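Local coordinates for protein elastinolytic metalloprotease (PDB 6IK4) that probably acts as a zinc-dependent endopeptidase of the M23 family, an elastin-degrading metalloprotease whose zinc-binding peptidase region is the part described here, at residues A[58-66]-A[104-112]; A[137-145]-A[155-165]. All coordinates share one frame; numbering follows the deposited sequence.

How the interactions relate
From the N terminus, the chain first runs through two zinc ligands, His21 and Asp34, before reaching the hairpin of strands 55-61 and 64-68. Interaction 1 pins the turn of that hairpin to the loop after helix 104-107, closing a 37-residue excursion through strands 73-81, 90-91 and 96-100 of the large antiparallel sheet. The chain then supplies the third zinc ligand, His120, and enters a small four-stranded sheet. There interaction 2 joins neighbouring strands 140-143 and 157-160 and closes a short strandless loop. The two contacts follow one another without nesting or crossing. The centres of interaction 1 and interaction 2 are about 28 Å apart, on opposite sides of the chain's centre.

Interaction 1 (A[58-66]-A[104-112]); sequences TRFSSCNIR and YNQALCEGG
The carboxylate oxygen OE2 of Glu110 is gripped by two side chains from the end of a β hairpin. Ser61 OG donates to Glu110 OE2 over 2.6 Å, meeting it on the anti side, and Asn64 ND2 reaches the same OE2 at 3.0 Å. OE2 lies in the plane of the Asn64 amide, whereas ND2 comes from above the carboxylate; the two planes are 42° apart. The rotation of this amide is fixed from its other end too, since Asn64 OD1 is bonded to Asn76 of the adjoining strand 73-81.

Ser61 OG also accepts from Cys63 N, 3.3 Å away, as an ST turn. Its position between the backbone N and carbonyl carbon (chi1 69°) lets the one hydroxyl serve both its own turn and the opposing glutamate. Next to it the Cys63 SG–Cys109 SG disulfide, 2.0 Å long with a torsion of -89° about the S–S bond, locks the two segments together. Beyond the disulfide, the bent side chain of Gln106 sends NE2 to Ser62 OG at 2.9 Å, with the hydroxyl near the amide plane. A water bridges Ser62 OG and Gln106 OE1, while Gln106 NE2 also bonds to Met80 O.

Ala107 O, one residue further along the helix, bonds to ND1 of His79, a predicted proton donor/acceptor. The contact is thus built on a disulfide that ties the turn of a β hairpin, the type I turn Ser61-Asn64, to the loop after a short helix, beside the probable active site of an M23 peptidase domain.

Interaction 2 (A[137-145]-A[155-165]); sequences ISNYRIDVG and NFYFERNGRRT
Arg160 lays its guanidinium flat over one face of the Tyr140 ring, the centres 4.1 Å apart and the planes only 21° from parallel. The aliphatic part of the arginine joins in: its CD sits 4.0 Å from the Tyr140 ring centroid as a CH-π contact. The group is held in this pose at its edge, where Arg160 NH1 donates to Ser138 O at 2.9 Å in the carbonyl plane; NH1 also bonds to the C-terminal Arg173 O. Tyr140 OH is hydrogen-bonded to Tyr172 O, and a water links it to Thr165 OG1.

From this end the regular β pairing continues along strands 140-143 and 157-160, the inner pair of a four-stranded antiparallel meander, with Arg141–Glu159 and Asp143–Tyr157 as hydrogen-bonded pairs and Ile142–Phe158 a non-hydrogen-bonded pair between them. Ile142 and Phe158 lie side by side, pointing the same way, with Ile142 CG1 4.0 Å from Phe158 CD2, on an apolar face where Phe156 and Phe158 touch Leu33, whose neighbour in sequence, Asp34, is a zinc ligand.

The other face is polar. A bend at chi3 (70°) turns the Arg141 guanidinium so that NH1 and NH2 both donate end-on to Asp143 OD2, NH1 at 3.0 Å, while NH2 makes a weak hydrogen bond, within a salt bridge, to Glu159 OE1, 3.4 Å away. Asn134 OD1 bonds to NH1 as well, and a water connects Arg141 NE with Glu159 OE2. The Tyr157 ring is sandwiched: Asp143 CB stands 3.7 Å from its centroid over one face, and Arg164 covers the opposite face.

Interaction 1 (A[58-66]-A[104-112])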
loop_
_atom_site.group_PDB
_atom_site.type_symbol
_atom_site.label_atom_id
_atom_site.label_comp_id
_atom_site.label_asym_id
_atom_site.label_seq_id
_atom_site.Cartn_x
_atom_site.Cartn_y
_atom_site.Cartn_z
ATOM N N THR A 58 -2.430 14.068 4.585
ATOM C CA THR A 58 -1.222 14.591 5.213
ATOM C C THR A 58 -0.069 14.304 4.267
ATOM O O THR A 58 0.126 13.153 3.872
ATOM C CB THR A 58 -0.963 13.947 6.579
ATOM O OG1 THR A 58 -2.113 14.098 7.418
ATOM C CG2 THR A 58 0.248 14.600 7.252
ATOM N N ARG A 59 0.678 15.342 3.875
ATOM C CA ARG A 59 1.838 15.193 2.996
ATOM C C ARG A 59 3.092 15.399 3.832
ATOM O O ARG A 59 3.376 16.519 4.266
ATOM C CB ARG A 59 1.798 16.181 1.827
ATOM C CG ARG A 59 3.052 16.138 0.928
ATOM C CD ARG A 59 3.087 17.307 -0.060
ATOM N NE ARG A 59 4.347 17.388 -0.807
ATOM C CZ ARG A 59 5.493 17.860 -0.317
ATOM N NH1 ARG A 59 5.559 18.291 0.934
ATOM N NH2 ARG A 59 6.582 17.897 -1.077
ATOM N N PHE A 60 3.842 14.319 4.060
ATOM C CA PHE A 60 5.009 14.420 4.929
ATOM C C PHE A 60 6.238 14.908 4.178
ATOM O O PHE A 60 7.114 15.539 4.776
ATOM C CB PHE A 60 5.296 13.073 5.592
ATOM C CG PHE A 60 4.228 12.633 6.558
ATOM C CD1 PHE A 60 4.140 13.204 7.813
ATOM C CD2 PHE A 60 3.314 11.646 6.211
ATOM C CE1 PHE A 60 3.158 12.812 8.711
ATOM C CE2 PHE A 60 2.332 11.243 7.108
ATOM C CZ PHE A 60 2.257 11.830 8.361
ATOM N N SER A 61 6.310 14.642 2.883
ATOM C CA SER A 61 7.478 14.940 2.063
ATOM C C SER A 61 7.055 14.716 0.623
ATOM O O SER A 61 5.908 14.353 0.353
ATOM C CB SER A 61 8.662 14.056 2.436
ATOM O OG SER A 61 8.390 12.711 2.058
ATOM N N SER A 62 7.990 14.909 -0.307
ATOM C CA SER A 62 7.636 14.672 -1.700
ATOM C C SER A 62 7.431 13.192 -2.019
ATOM O O SER A 62 6.977 12.879 -3.124
ATOM C CB SER A 62 8.711 15.253 -2.622
ATOM O OG SER A 62 9.867 14.431 -2.607
ATOM N N CYS A 63 7.766 12.277 -1.107
ATOM C CA CYS A 63 7.666 10.848 -1.398
ATOM C C CYS A 63 6.792 10.104 -0.389
ATOM O O CYS A 63 6.846 8.872 -0.320
ATOM C CB CYS A 63 9.062 10.214 -1.473
ATOM S SG CYS A 63 9.986 10.129 0.082
ATOM N N ASN A 64 5.957 10.817 0.370
ATOM C CA ASN A 64 5.300 10.211 1.527
ATOM C C ASN A 64 4.003 10.956 1.808
ATOM O O ASN A 64 4.025 12.129 2.201
ATOM C CB ASN A 64 6.235 10.238 2.733
ATOM C CG ASN A 64 5.665 9.520 3.939
ATOM O OD1 ASN A 64 4.680 8.787 3.836
ATOM N ND2 ASN A 64 6.308 9.695 5.087
ATOM N N ILE A 65 2.870 10.282 1.607
ATOM C CA ILE A 65 1.562 10.915 1.733
ATOM C C ILE A 65 0.613 9.946 2.433
ATOM O O ILE A 65 0.775 8.724 2.348
ATOM C CB ILE A 65 1.014 11.339 0.351
ATOM C CG1 ILE A 65 -0.152 12.318 0.489
ATOM C CG2 ILE A 65 0.596 10.113 -0.471
ATOM C CD1 ILE A 65 -0.637 12.852 -0.839
ATOM N N ARG A 66 -0.386 10.503 3.126
ATOM C CA ARG A 66 -1.321 9.714 3.919
ATOM C C ARG A 66 -2.750 10.206 3.701
ATOM O O ARG A 66 -2.981 11.409 3.527
ATOM C CB ARG A 66 -0.957 9.790 5.416
ATOM C CG ARG A 66 -1.862 8.977 6.349
ATOM C CD ARG A 66 -1.454 9.148 7.798
ATOM N NE ARG A 66 -0.078 8.717 8.063
ATOM C CZ ARG A 66 0.476 8.705 9.272
ATOM N NH1 ARG A 66 -0.228 9.089 10.332
ATOM N NH2 ARG A 66 1.730 8.303 9.426
ATOM N N TYR A 104 15.535 6.064 -7.874
ATOM C CA TYR A 104 15.930 5.527 -6.579
ATOM C C TYR A 104 15.985 6.616 -5.511
ATOM O O TYR A 104 15.493 6.426 -4.389
ATOM C CB TYR A 104 17.285 4.823 -6.726
ATOM C CG TYR A 104 17.838 4.217 -5.462
ATOM C CD1 TYR A 104 17.449 2.951 -5.045
ATOM C CD2 TYR A 104 18.773 4.906 -4.693
ATOM C CE1 TYR A 104 17.971 2.393 -3.890
ATOM C CE2 TYR A 104 19.293 4.359 -3.539
ATOM C CZ TYR A 104 18.898 3.103 -3.148
ATOM O OH TYR A 104 19.415 2.562 -1.995
ATOM N N ASN A 105 16.581 7.769 -5.844
ATOM C CA ASN A 105 16.713 8.841 -4.858
ATOM C C ASN A 105 15.355 9.390 -4.440
ATOM O O ASN A 105 15.139 9.685 -3.261
ATOM C CB ASN A 105 17.590 9.966 -5.405
ATOM C CG ASN A 105 19.061 9.600 -5.404
ATOM O OD1 ASN A 105 19.483 8.693 -4.685
ATOM N ND2 ASN A 105 19.850 10.307 -6.207
ATOM N N GLN A 106 14.436 9.551 -5.392
ATOM C CA GLN A 106 13.099 10.026 -5.044
ATOM C C GLN A 106 12.352 9.009 -4.192
ATOM O O GLN A 106 11.619 9.384 -3.268
ATOM C CB GLN A 106 12.306 10.336 -6.308
ATOM C CG GLN A 106 10.852 10.738 -6.042
ATOM C CD GLN A 106 10.757 12.033 -5.284
ATOM O OE1 GLN A 106 11.635 12.886 -5.394
ATOM N NE2 GLN A 106 9.699 12.189 -4.497
ATOM N N ALA A 107 12.510 7.717 -4.504
ATOM C CA ALA A 107 11.836 6.675 -3.736
ATOM C C ALA A 107 12.254 6.687 -2.274
ATOM O O ALA A 107 11.461 6.326 -1.395
ATOM C CB ALA A 107 12.131 5.300 -4.339
ATOM N N LEU A 108 13.491 7.080 -1.992
ATOM C CA LEU A 108 14.033 7.034 -0.643
ATOM C C LEU A 108 14.267 8.436 -0.087
ATOM O O LEU A 108 15.221 8.675 0.652
ATOM C CB LEU A 108 15.317 6.209 -0.621
ATOM C CG LEU A 108 15.105 4.769 -1.100
ATOM C CD1 LEU A 108 16.399 3.979 -1.041
ATOM C CD2 LEU A 108 14.024 4.088 -0.268
ATOM N N CYS A 109 13.382 9.379 -0.421
ATOM C CA CYS A 109 13.588 10.763 -0.009
ATOM C C CYS A 109 13.550 10.937 1.506
ATOM O O CYS A 109 14.054 11.944 2.012
ATOM C CB CYS A 109 12.560 11.674 -0.698
ATOM S SG CYS A 109 10.968 11.924 0.153
ATOM N N GLU A 110 12.974 9.989 2.250
ATOM C CA GLU A 110 13.020 10.020 3.710
ATOM C C GLU A 110 13.775 8.826 4.284
ATOM O O GLU A 110 13.609 8.499 5.461
ATOM C CB GLU A 110 11.614 10.072 4.316
ATOM C CG GLU A 110 10.882 11.375 4.115
ATOM C CD GLU A 110 9.607 11.427 4.946
ATOM O OE1 GLU A 110 9.695 11.295 6.184
ATOM O OE2 GLU A 110 8.517 11.578 4.360
ATOM N N GLY A 111 14.596 8.168 3.486
ATOM C CA GLY A 111 15.331 7.016 3.967
ATOM C C GLY A 111 14.655 5.721 3.577
ATOM O O GLY A 111 13.668 5.686 2.835
ATOM N N GLY A 112 15.210 4.634 4.097
ATOM C CA GLY A 112 14.721 3.301 3.811
ATOM C C GLY A 112 15.589 2.587 2.791
ATOM O O GLY A 112 16.676 3.031 2.412
HETATM O O HOH W 1 12.042 15.438 -4.029
#

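Interaction 2 (A[137-145]-A[155-165])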
loop_
_atom_site.group_PDB
_atom_site.type_symbol
_atom_site.label_atom_id
_atom_site.label_comp_id
_atom_site.label_asym_id
_atom_site.label_seq_id
_atom_site.Cartn_x
_atom_site.Cartn_y
_atom_site.Cartn_z
ATOM N N ILE A 137 -9.375 -5.853 2.146
ATOM C CA ILE A 137 -9.142 -4.867 1.097
ATOM C C ILE A 137 -9.738 -5.427 -0.195
ATOM O O ILE A 137 -9.441 -6.564 -0.585
ATOM C CB ILE A 137 -7.634 -4.521 0.993
ATOM C CG1 ILE A 137 -7.399 -3.345 0.027
ATOM C CG2 ILE A 137 -6.784 -5.748 0.641
ATOM C CD1 ILE A 137 -5.988 -2.741 0.114
ATOM N N SER A 138 -10.648 -4.672 -0.825
ATOM C CA SER A 138 -11.381 -5.155 -2.005
ATOM C C SER A 138 -12.012 -6.523 -1.739
ATOM O O SER A 138 -12.056 -7.393 -2.610
ATOM C CB SER A 138 -10.477 -5.197 -3.242
ATOM O OG SER A 138 -10.170 -3.885 -3.688
ATOM N N ASN A 139 -12.510 -6.707 -0.517
ATOM C CA ASN A 139 -13.168 -7.917 -0.027
ATOM C C ASN A 139 -12.215 -9.096 0.155
ATOM O O ASN A 139 -12.669 -10.162 0.572
ATOM C CB ASN A 139 -14.337 -8.363 -0.924
ATOM C CG ASN A 139 -15.405 -7.293 -1.070
ATOM O OD1 ASN A 139 -15.528 -6.392 -0.240
ATOM N ND2 ASN A 139 -16.189 -7.396 -2.133
ATOM N N TYR A 140 -10.918 -8.958 -0.153
ATOM C CA TYR A 140 -9.949 -9.975 0.254
ATOM C C TYR A 140 -9.697 -9.891 1.752
ATOM O O TYR A 140 -9.444 -8.806 2.276
ATOM C CB TYR A 140 -8.603 -9.771 -0.426
ATOM C CG TYR A 140 -8.548 -10.048 -1.901
ATOM C CD1 TYR A 140 -8.265 -11.325 -2.373
ATOM C CD2 TYR A 140 -8.710 -9.022 -2.818
ATOM C CE1 TYR A 140 -8.176 -11.580 -3.729
ATOM C CE2 TYR A 140 -8.629 -9.267 -4.183
ATOM C CZ TYR A 140 -8.363 -10.545 -4.628
ATOM O OH TYR A 140 -8.287 -10.787 -5.974
ATOM N N ARG A 141 -9.669 -11.034 2.431
ATOM C CA ARG A 141 -9.110 -11.062 3.777
ATOM C C ARG A 141 -7.601 -11.197 3.663
ATOM O O ARG A 141 -7.111 -12.029 2.897
ATOM C CB ARG A 141 -9.672 -12.229 4.590
ATOM C CG ARG A 141 -9.158 -12.269 6.040
ATOM C CD ARG A 141 -9.712 -13.465 6.805
ATOM N NE ARG A 141 -9.140 -14.707 6.303
ATOM C CZ ARG A 141 -7.967 -15.206 6.688
ATOM N NH1 ARG A 141 -7.221 -14.583 7.603
ATOM N NH2 ARG A 141 -7.541 -16.341 6.158
ATOM N N ILE A 142 -6.864 -10.376 4.409
ATOM C CA ILE A 142 -5.406 -10.458 4.438
ATOM C C ILE A 142 -4.995 -11.396 5.564
ATOM O O ILE A 142 -5.402 -11.215 6.719
ATOM C CB ILE A 142 -4.771 -9.069 4.633
ATOM C CG1 ILE A 142 -5.210 -8.115 3.517
ATOM C CG2 ILE A 142 -3.231 -9.189 4.703
ATOM C CD1 ILE A 142 -4.882 -6.647 3.814
ATOM N N ASP A 143 -4.198 -12.399 5.239
ATOM C CA ASP A 143 -3.655 -13.304 6.245
ATOM C C ASP A 143 -2.153 -13.072 6.292
ATOM O O ASP A 143 -1.456 -13.367 5.322
ATOM C CB ASP A 143 -3.975 -14.760 5.910
ATOM C CG ASP A 143 -3.725 -15.680 7.083
ATOM O OD1 ASP A 143 -2.551 -15.821 7.487
ATOM O OD2 ASP A 143 -4.702 -16.241 7.617
ATOM N N VAL A 144 -1.644 -12.562 7.411
ATOM C CA VAL A 144 -0.214 -12.250 7.470
ATOM C C VAL A 144 0.593 -13.521 7.737
ATOM O O VAL A 144 0.089 -14.527 8.243
ATOM C CB VAL A 144 0.095 -11.163 8.514
ATOM C CG1 VAL A 144 -0.737 -9.900 8.244
ATOM C CG2 VAL A 144 -0.091 -11.693 9.957
ATOM N N GLY A 145 1.874 -13.470 7.379
ATOM C CA GLY A 145 2.774 -14.591 7.559
ATOM C C GLY A 145 3.410 -14.590 8.933
ATOM O O GLY A 145 2.954 -13.918 9.861
ATOM N N ASN A 155 1.354 -19.379 4.812
ATOM C CA ASN A 155 1.348 -18.407 5.901
ATOM C C ASN A 155 0.767 -17.058 5.496
ATOM O O ASN A 155 0.032 -16.443 6.280
ATOM C CB ASN A 155 2.772 -18.173 6.418
ATOM C CG ASN A 155 3.497 -19.461 6.748
ATOM O OD1 ASN A 155 2.875 -20.504 6.899
ATOM N ND2 ASN A 155 4.817 -19.391 6.859
ATOM N N PHE A 156 1.128 -16.555 4.317
ATOM C CA PHE A 156 0.687 -15.243 3.861
ATOM C C PHE A 156 -0.137 -15.400 2.596
ATOM O O PHE A 156 0.312 -16.054 1.644
ATOM C CB PHE A 156 1.860 -14.306 3.567
ATOM C CG PHE A 156 1.426 -13.033 2.892
ATOM C CD1 PHE A 156 0.859 -12.006 3.644
ATOM C CD2 PHE A 156 1.502 -12.894 1.509
ATOM C CE1 PHE A 156 0.415 -10.840 3.025
ATOM C CE2 PHE A 156 1.058 -11.730 0.883
ATOM C CZ PHE A 156 0.510 -10.708 1.645
ATOM N N TYR A 157 -1.311 -14.760 2.561
ATOM C CA TYR A 157 -2.118 -14.753 1.343
ATOM C C TYR A 157 -3.258 -13.750 1.477
ATOM O O TYR A 157 -3.546 -13.236 2.563
ATOM C CB TYR A 157 -2.679 -16.141 1.031
ATOM C CG TYR A 157 -3.420 -16.764 2.194
ATOM C CD1 TYR A 157 -4.779 -16.542 2.378
ATOM C CD2 TYR A 157 -2.758 -17.576 3.103
ATOM C CE1 TYR A 157 -5.474 -17.110 3.455
ATOM C CE2 TYR A 157 -3.438 -18.156 4.185
ATOM C CZ TYR A 157 -4.793 -17.923 4.347
ATOM O OH TYR A 157 -5.459 -18.487 5.405
ATOM N N PHE A 158 -3.883 -13.465 0.335
ATOM C CA PHE A 158 -5.152 -12.765 0.239
ATOM C C PHE A 158 -6.228 -13.790 -0.101
ATOM O O PHE A 158 -6.037 -14.606 -1.005
ATOM C CB PHE A 158 -5.108 -11.699 -0.856
ATOM C CG PHE A 158 -4.015 -10.692 -0.693
ATOM C CD1 PHE A 158 -2.729 -10.956 -1.144
ATOM C CD2 PHE A 158 -4.277 -9.455 -0.112
ATOM C CE1 PHE A 158 -1.718 -10.014 -1.005
ATOM C CE2 PHE A 158 -3.266 -8.510 0.029
ATOM C CZ PHE A 158 -1.991 -8.784 -0.432
ATOM N N GLU A 159 -7.364 -13.743 0.591
ATOM C CA GLU A 159 -8.403 -14.750 0.387
ATOM C C GLU A 159 -9.721 -14.078 0.011
ATOM O O GLU A 159 -10.202 -13.198 0.729
ATOM C CB GLU A 159 -8.571 -15.604 1.647
ATOM C CG GLU A 159 -9.365 -16.869 1.421
ATOM C CD GLU A 159 -9.921 -17.437 2.710
ATOM O OE1 GLU A 159 -9.125 -17.821 3.594
ATOM O OE2 GLU A 159 -11.160 -17.490 2.845
ATOM N N ARG A 160 -10.298 -14.490 -1.116
ATOM C CA ARG A 160 -11.600 -14.003 -1.553
ATOM C C ARG A 160 -12.327 -15.149 -2.247
ATOM O O ARG A 160 -11.712 -15.927 -2.975
ATOM C CB ARG A 160 -11.447 -12.793 -2.497
ATOM C CG ARG A 160 -12.740 -12.035 -2.799
ATOM C CD ARG A 160 -12.465 -10.668 -3.473
ATOM N NE ARG A 160 -11.988 -10.826 -4.847
ATOM C CZ ARG A 160 -11.701 -9.812 -5.665
ATOM N NH1 ARG A 160 -11.836 -8.560 -5.247
ATOM N NH2 ARG A 160 -11.279 -10.050 -6.905
ATOM N N ASN A 161 -13.625 -15.282 -1.983
ATOM C CA ASN A 161 -14.413 -16.384 -2.536
ATOM C C ASN A 161 -13.823 -17.746 -2.178
ATOM O O ASN A 161 -13.952 -18.708 -2.936
ATOM C CB ASN A 161 -14.561 -16.242 -4.051
ATOM C CG ASN A 161 -15.365 -15.016 -4.435
ATOM O OD1 ASN A 161 -16.388 -14.719 -3.820
ATOM N ND2 ASN A 161 -14.898 -14.289 -5.443
ATOM N N GLY A 162 -13.183 -17.842 -1.015
ATOM C CA GLY A 162 -12.571 -19.087 -0.592
ATOM C C GLY A 162 -11.329 -19.484 -1.355
ATOM O O GLY A 162 -10.849 -20.610 -1.185
ATOM N N ARG A 163 -10.785 -18.599 -2.190
ATOM C CA ARG A 163 -9.585 -18.889 -2.969
ATOM C C ARG A 163 -8.453 -17.951 -2.560
ATOM O O ARG A 163 -8.686 -16.780 -2.250
ATOM C CB ARG A 163 -9.881 -18.771 -4.464
ATOM C CG ARG A 163 -10.924 -19.799 -4.961
ATOM C CD ARG A 163 -10.297 -21.162 -5.334
ATOM N NE ARG A 163 -9.550 -21.800 -4.243
ATOM C CZ ARG A 163 -10.037 -22.750 -3.445
ATOM N NH1 ARG A 163 -11.282 -23.188 -3.608
ATOM N NH2 ARG A 163 -9.278 -23.265 -2.483
ATOM N N ARG A 164 -7.223 -18.462 -2.559
ATOM C CA ARG A 164 -6.077 -17.688 -2.099
ATOM C C ARG A 164 -5.315 -17.117 -3.279
ATOM O O ARG A 164 -5.136 -17.786 -4.299
ATOM C CB ARG A 164 -5.116 -18.532 -1.259
ATOM C CG ARG A 164 -5.726 -19.111 -0.015
ATOM C CD ARG A 164 -4.669 -19.816 0.819
ATOM N NE ARG A 164 -5.278 -20.478 1.965
ATOM C CZ ARG A 164 -4.612 -21.219 2.840
ATOM N NH1 ARG A 164 -3.302 -21.399 2.704
ATOM N NH2 ARG A 164 -5.257 -21.782 3.849
ATOM N N THR A 165 -4.863 -15.880 -3.127
ATOM C CA THR A 165 -3.870 -15.291 -4.013
ATOM C C THR A 165 -2.599 -15.073 -3.209
ATOM O O THR A 165 -2.643 -14.454 -2.143
ATOM C CB THR A 165 -4.380 -13.972 -4.604
ATOM O OG1 THR A 165 -5.547 -14.226 -5.395
ATOM C CG2 THR A 165 -3.319 -13.307 -5.485
HETATM O O HOH W 2 -12.972 -12.977 1.675
HETATM O O HOH W 3 -6.353 -12.225 -7.694
HETATM O O HOH W 4 -11.393 -16.108 5.102
#